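Local coordinates for NADH oxidoreductase (Mesorhizobium loti, PDB 3PI7), which probably binds NADPH and transfers its hydride to a quinone-like acceptor, as expected of a putative quinone reductase of the medium-chain dehydrogenase type, at residues A130-L135 with A144-N149; K55-S60 with E86-I91. All blocks are in the same frame, centred on the assembly; numbering follows the deposited sequence. Where two conformers were deposited one is given.

Contact 1: residues A130-L135 with A144-N149; sequences ACIPLL and AAMIVN
In Met146, a selenomethionine, CG stands anti to the backbone N (chi1 -177°) and the chain runs straight to SE before bending at chi3 (-76°), which places CE against Leu134. Ile132 and Ile147 each hold CG1 anti to their own carbonyl carbon; with chi2 extended, Ile132 CD1 is carried to Ile147 CG1 and Ile147 CD1 toward Ala130 O. Leu134 meets the selenomethionine through one branch: its CD2 lies 3.6 Å from Met146 SE and equally near CE, the two side chains running past each other in opposite directions. SE also has Ile132 CG2 at 4.1 Å, so it sits against both residues. The other arm of Ile132 serves Ile147, CD1 lying 3.7 Å from Ile147 CG1. This joins strand 131-133, which pairs with strand 107-111 in the sheet of the GroES-like fold, to the loop that leads into helix 148-163. Beyond Ile132, Ile147 CD1 comes to 3.8 Å from the backbone oxygen Ala130 O, an apolar methyl beside a carbonyl. No hydrogen bond links the two segments. Ile305 and Gln309 of helix 298-313 pack on Ile132, while Val138 packs on Met146.

Contact 2: residues K55-S60 with E86-I91; sequences KVNLAS and EGVGTI
Backbone hydrogen bonds tie 55-60 to 86-91 as antiparallel strands. Lys55 and Thr90 form a two-way pair, Lys55 N to Thr90 O being 2.8 Å. Val88 O accepts twice, from Asn57 N at 2.7 Å and, on a longer bond, from Leu58 N at 3.3 Å. Val88 N returns a bond to Leu58 O, and Ser60 N reaches Glu86 O from above its carbonyl plane. A water bridges the end of the ladder, accepting from Glu86 N and bonded to Ser60 O.

Close backbone packing accompanies the glycines. Gly89 CA lies 3.2 Å from Lys55 O in a CA-H...O contact, and a side chain on Gly87 or Gly89 would run into Leu58 O or Lys55 O respectively.

Among apolar groups, Val88 CG1, set between its own N and carbonyl carbon (chi1 64°), rests 3.9 Å from Leu58 CB.

At the polar end, the extended Glu86 chain lies against Ser60, with Glu86 CG 3.7 Å from Ser60 CB. Its carboxylate is gripped from outside the strands, OE2 by Asn62 ND2 and OE1 by Val148 N, while Ser60 OG bonds to Ala144 O. An alanine in place of Glu86 would probably leave Val148 N and Asn62 ND2 without their acceptor and open a gap beside Ser60.

Asn57 and Leu58 together facing Val88 make a classic beta bulge, here where the chain turns a corner between strands 51-56 and 58-60 of the GroES-like domain.

How the contacts relate
Both contacts are largely buried and reach the same branched sheet, but they hold it differently. Contact 2 is within the sheet itself, with backbone hydrogen bonds doing most of the work and its Lys55 end exposed. Contact 1 sets the loop leading into helix 148-163 against strand 131-133 and the residues flanking it, mainly through apolar side chains. Strand 107-111, which pairs with both 86-94 and 131-133, connects them within the sheet. They also meet directly, their centres about 9 Å apart: the polar ends of Ser60 and Glu86 bond to the backbone of 144-149, so residues of contact 2 supply the polar attachment that contact 1 lacks between its own segments.

Contact 1: residues A130-L135 with A144-N149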
loop_
_atom_site.group_PDB
_atom_site.type_symbol
_atom_site.label_atom_id
_atom_site.label_comp_id
_atom_site.label_asym_id
_atom_site.label_seq_id
_atom_site.Cartn_x
_atom_site.Cartn_y
_atom_site.Cartn_z
ATOM N N ALA A 130 -25.568 -4.931 16.718
ATOM C CA ALA A 130 -25.259 -5.581 15.444
ATOM C C ALA A 130 -26.542 -6.096 14.777
ATOM O O ALA A 130 -26.490 -6.917 13.856
ATOM C CB ALA A 130 -24.285 -6.715 15.676
ATOM N N CYS A 131 -27.702 -5.623 15.271
ATOM C CA CYS A 131 -28.999 -6.021 14.750
ATOM C C CYS A 131 -29.664 -4.910 14.056
ATOM O O CYS A 131 -29.567 -3.767 14.485
ATOM C CB CYS A 131 -29.887 -6.545 15.869
ATOM S SG CYS A 131 -29.245 -8.035 16.646
ATOM N N ILE A 132 -30.394 -5.242 13.001
ATOM C CA ILE A 132 -31.167 -4.229 12.291
ATOM C C ILE A 132 -32.607 -4.665 12.333
ATOM O O ILE A 132 -32.953 -5.621 11.631
ATOM C CB ILE A 132 -30.686 -4.024 10.824
ATOM C CG1 ILE A 132 -29.207 -3.602 10.729
ATOM C CG2 ILE A 132 -31.630 -3.089 10.057
ATOM C CD1 ILE A 132 -28.653 -3.615 9.287
ATOM N N PRO A 133 -33.468 -4.020 13.149
ATOM C CA PRO A 133 -34.877 -4.404 13.141
ATOM C C PRO A 133 -35.421 -4.162 11.747
ATOM O O PRO A 133 -35.182 -3.110 11.135
ATOM C CB PRO A 133 -35.509 -3.504 14.201
ATOM C CG PRO A 133 -34.344 -3.031 15.059
ATOM C CD PRO A 133 -33.226 -2.885 14.057
ATOM N N LEU A 134 -36.044 -5.176 11.197
ATOM C CA LEU A 134 -36.530 -4.981 9.858
ATOM C C LEU A 134 -37.851 -4.288 9.869
ATOM O O LEU A 134 -38.665 -4.477 10.804
ATOM C CB LEU A 134 -36.659 -6.322 9.128
ATOM C CG LEU A 134 -35.430 -7.216 9.075
ATOM C CD1 LEU A 134 -35.778 -8.525 8.387
ATOM C CD2 LEU A 134 -34.276 -6.533 8.370
ATOM N N LEU A 135 -38.084 -3.468 8.840
ATOM C CA LEU A 135 -39.378 -2.824 8.628
ATOM C C LEU A 135 -40.403 -3.951 8.516
ATOM O O LEU A 135 -40.062 -5.011 7.984
ATOM C CB LEU A 135 -39.312 -1.978 7.353
ATOM C CG LEU A 135 -40.576 -1.276 6.896
ATOM C CD1 LEU A 135 -40.929 -0.099 7.808
ATOM C CD2 LEU A 135 -40.406 -0.790 5.505
ATOM N N ALA A 144 -31.707 -11.794 5.587
ATOM C CA ALA A 144 -30.619 -12.713 5.889
ATOM C C ALA A 144 -29.294 -12.297 5.299
ATOM O O ALA A 144 -28.271 -12.709 5.808
ATOM C CB ALA A 144 -30.955 -14.133 5.441
ATOM N N ALA A 145 -29.309 -11.466 4.253
ATOM C CA ALA A 145 -28.093 -11.004 3.603
ATOM C C ALA A 145 -28.047 -9.458 3.537
ATOM O O ALA A 145 -27.364 -8.905 2.688
ATOM C CB ALA A 145 -28.020 -11.600 2.214
HETATM N N MSE A 146 -28.755 -8.795 4.470
HETATM C CA MSE A 146 -28.864 -7.332 4.490
HETATM C C MSE A 146 -27.608 -6.647 5.046
HETATM O O MSE A 146 -27.404 -5.467 4.750
HETATM C CB MSE A 146 -30.122 -6.888 5.287
HETATM C CG MSE A 146 -30.363 -5.367 5.296
HETATM SE SE MSE A 146 -31.863 -4.804 6.389
HETATM C CE MSE A 146 -33.274 -5.366 5.140
ATOM N N ILE A 147 -26.786 -7.319 5.825
ATOM C CA ILE A 147 -25.644 -6.627 6.420
ATOM C C ILE A 147 -24.333 -6.704 5.674
ATOM O O ILE A 147 -23.829 -5.650 5.317
ATOM C CB ILE A 147 -25.458 -7.092 7.902
ATOM C CG1 ILE A 147 -26.683 -6.681 8.747
ATOM C CG2 ILE A 147 -24.130 -6.568 8.533
ATOM C CD1 ILE A 147 -26.709 -7.335 10.114
ATOM N N VAL A 148 -23.725 -7.889 5.547
ATOM C CA VAL A 148 -22.342 -8.024 5.094
ATOM C C VAL A 148 -22.127 -7.445 3.708
ATOM O O VAL A 148 -21.387 -6.471 3.586
ATOM C CB VAL A 148 -21.811 -9.478 5.193
ATOM C CG1 VAL A 148 -20.385 -9.580 4.630
ATOM C CG2 VAL A 148 -21.856 -9.970 6.646
ATOM N N ASN A 149 -22.819 -7.962 2.695
ATOM C CA ASN A 149 -22.566 -7.459 1.351
ATOM C C ASN A 149 -23.152 -6.080 1.120
ATOM O O ASN A 149 -22.393 -5.243 0.651
ATOM C CB ASN A 149 -22.998 -8.446 0.281
ATOM C CG ASN A 149 -22.056 -9.642 0.230
ATOM O OD1 ASN A 149 -20.895 -9.572 0.647
ATOM N ND2 ASN A 149 -22.575 -10.784 -0.167
#

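Contact 2: residues K55-S60 with E86-I91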
loop_
_atom_site.group_PDB
_atom_site.type_symbol
_atom_site.label_atom_id
_atom_site.label_comp_id
_atom_site.label_asym_id
_atom_site.label_seq_id
_atom_site.Cartn_x
_atom_site.Cartn_y
_atom_site.Cartn_z
ATOM N N LYS A 55 -33.662 -16.430 17.314
ATOM C CA LYS A 55 -34.163 -17.652 16.727
ATOM C C LYS A 55 -33.965 -17.470 15.247
ATOM O O LYS A 55 -34.657 -16.656 14.643
ATOM C CB LYS A 55 -35.652 -17.878 17.090
ATOM C CG LYS A 55 -36.163 -19.184 16.522
ATOM C CD LYS A 55 -37.663 -19.454 16.787
ATOM C CE LYS A 55 -37.921 -20.908 16.407
ATOM N NZ LYS A 55 -39.141 -21.460 17.073
ATOM N N VAL A 56 -32.976 -18.174 14.674
ATOM C CA VAL A 56 -32.584 -17.991 13.289
ATOM C C VAL A 56 -33.590 -18.557 12.319
ATOM O O VAL A 56 -33.946 -19.745 12.393
ATOM C CB VAL A 56 -31.176 -18.610 13.025
ATOM C CG1 VAL A 56 -30.724 -18.296 11.616
ATOM C CG2 VAL A 56 -30.150 -18.110 14.038
ATOM N N ASN A 57 -34.008 -17.693 11.369
ATOM C CA ASN A 57 -34.915 -18.087 10.310
ATOM C C ASN A 57 -34.098 -18.547 9.101
ATOM O O ASN A 57 -34.350 -19.625 8.572
ATOM C CB ASN A 57 -35.865 -16.934 9.950
ATOM C CG ASN A 57 -36.811 -17.284 8.828
ATOM O OD1 ASN A 57 -37.225 -18.434 8.663
ATOM N ND2 ASN A 57 -37.221 -16.294 8.071
ATOM N N LEU A 58 -33.109 -17.741 8.685
ATOM C CA LEU A 58 -32.246 -18.024 7.539
ATOM C C LEU A 58 -30.866 -17.494 7.830
ATOM O O LEU A 58 -30.751 -16.417 8.412
ATOM C CB LEU A 58 -32.792 -17.360 6.247
ATOM C CG LEU A 58 -34.102 -17.864 5.622
ATOM C CD1 LEU A 58 -34.634 -16.871 4.599
ATOM C CD2 LEU A 58 -33.922 -19.221 4.942
ATOM N N ALA A 59 -29.829 -18.214 7.429
ATOM C CA ALA A 59 -28.475 -17.716 7.636
ATOM C C ALA A 59 -27.781 -17.659 6.282
ATOM O O ALA A 59 -28.006 -18.523 5.451
ATOM C CB ALA A 59 -27.713 -18.620 8.611
ATOM N N SER A 60 -27.013 -16.612 6.032
ATOM C CA SER A 60 -26.251 -16.495 4.789
ATOM C C SER A 60 -24.983 -17.297 4.864
ATOM O O SER A 60 -24.482 -17.592 5.956
ATOM C CB SER A 60 -25.853 -15.046 4.518
ATOM O OG SER A 60 -26.917 -14.176 4.210
ATOM N N GLU A 86 -23.824 -14.095 9.670
ATOM C CA GLU A 86 -25.032 -13.294 9.569
ATOM C C GLU A 86 -26.286 -14.106 9.285
ATOM O O GLU A 86 -26.234 -15.207 8.754
ATOM C CB GLU A 86 -24.915 -12.156 8.512
ATOM C CG GLU A 86 -25.111 -12.522 7.055
ATOM C CD GLU A 86 -25.017 -11.423 6.002
ATOM O OE1 GLU A 86 -25.470 -10.271 6.233
ATOM O OE2 GLU A 86 -24.514 -11.748 4.906
ATOM N N GLY A 87 -27.419 -13.479 9.540
ATOM C CA GLY A 87 -28.687 -14.087 9.200
ATOM C C GLY A 87 -29.840 -13.180 9.515
ATOM O O GLY A 87 -29.675 -11.966 9.749
ATOM N N VAL A 88 -31.007 -13.789 9.546
ATOM C CA VAL A 88 -32.222 -13.092 9.905
ATOM C C VAL A 88 -32.950 -13.981 10.899
ATOM O O VAL A 88 -32.965 -15.222 10.785
ATOM C CB VAL A 88 -33.092 -12.728 8.671
ATOM C CG1 VAL A 88 -33.581 -13.986 7.959
ATOM C CG2 VAL A 88 -34.275 -11.822 9.048
ATOM N N GLY A 89 -33.609 -13.344 11.841
ATOM C CA GLY A 89 -34.387 -14.122 12.784
ATOM C C GLY A 89 -35.125 -13.242 13.743
ATOM O O GLY A 89 -35.091 -12.019 13.619
ATOM N N THR A 90 -35.753 -13.860 14.735
ATOM C CA THR A 90 -36.529 -13.113 15.711
ATOM C C THR A 90 -35.839 -13.181 17.043
ATOM O O THR A 90 -35.432 -14.254 17.459
ATOM C CB THR A 90 -37.950 -13.664 15.785
ATOM O OG1 THR A 90 -38.584 -13.403 14.522
ATOM C CG2 THR A 90 -38.776 -13.003 16.884
ATOM N N ILE A 91 -35.735 -12.041 17.715
ATOM C CA ILE A 91 -35.102 -12.011 19.051
ATOM C C ILE A 91 -36.054 -12.576 20.096
ATOM O O ILE A 91 -37.153 -12.060 20.280
ATOM C CB ILE A 91 -34.624 -10.589 19.417
ATOM C CG1 ILE A 91 -33.492 -10.167 18.425
ATOM C CG2 ILE A 91 -34.111 -10.610 20.883
ATOM C CD1 ILE A 91 -33.204 -8.746 18.379
HETATM O O HOH W 1 -23.078 -15.751 7.469
#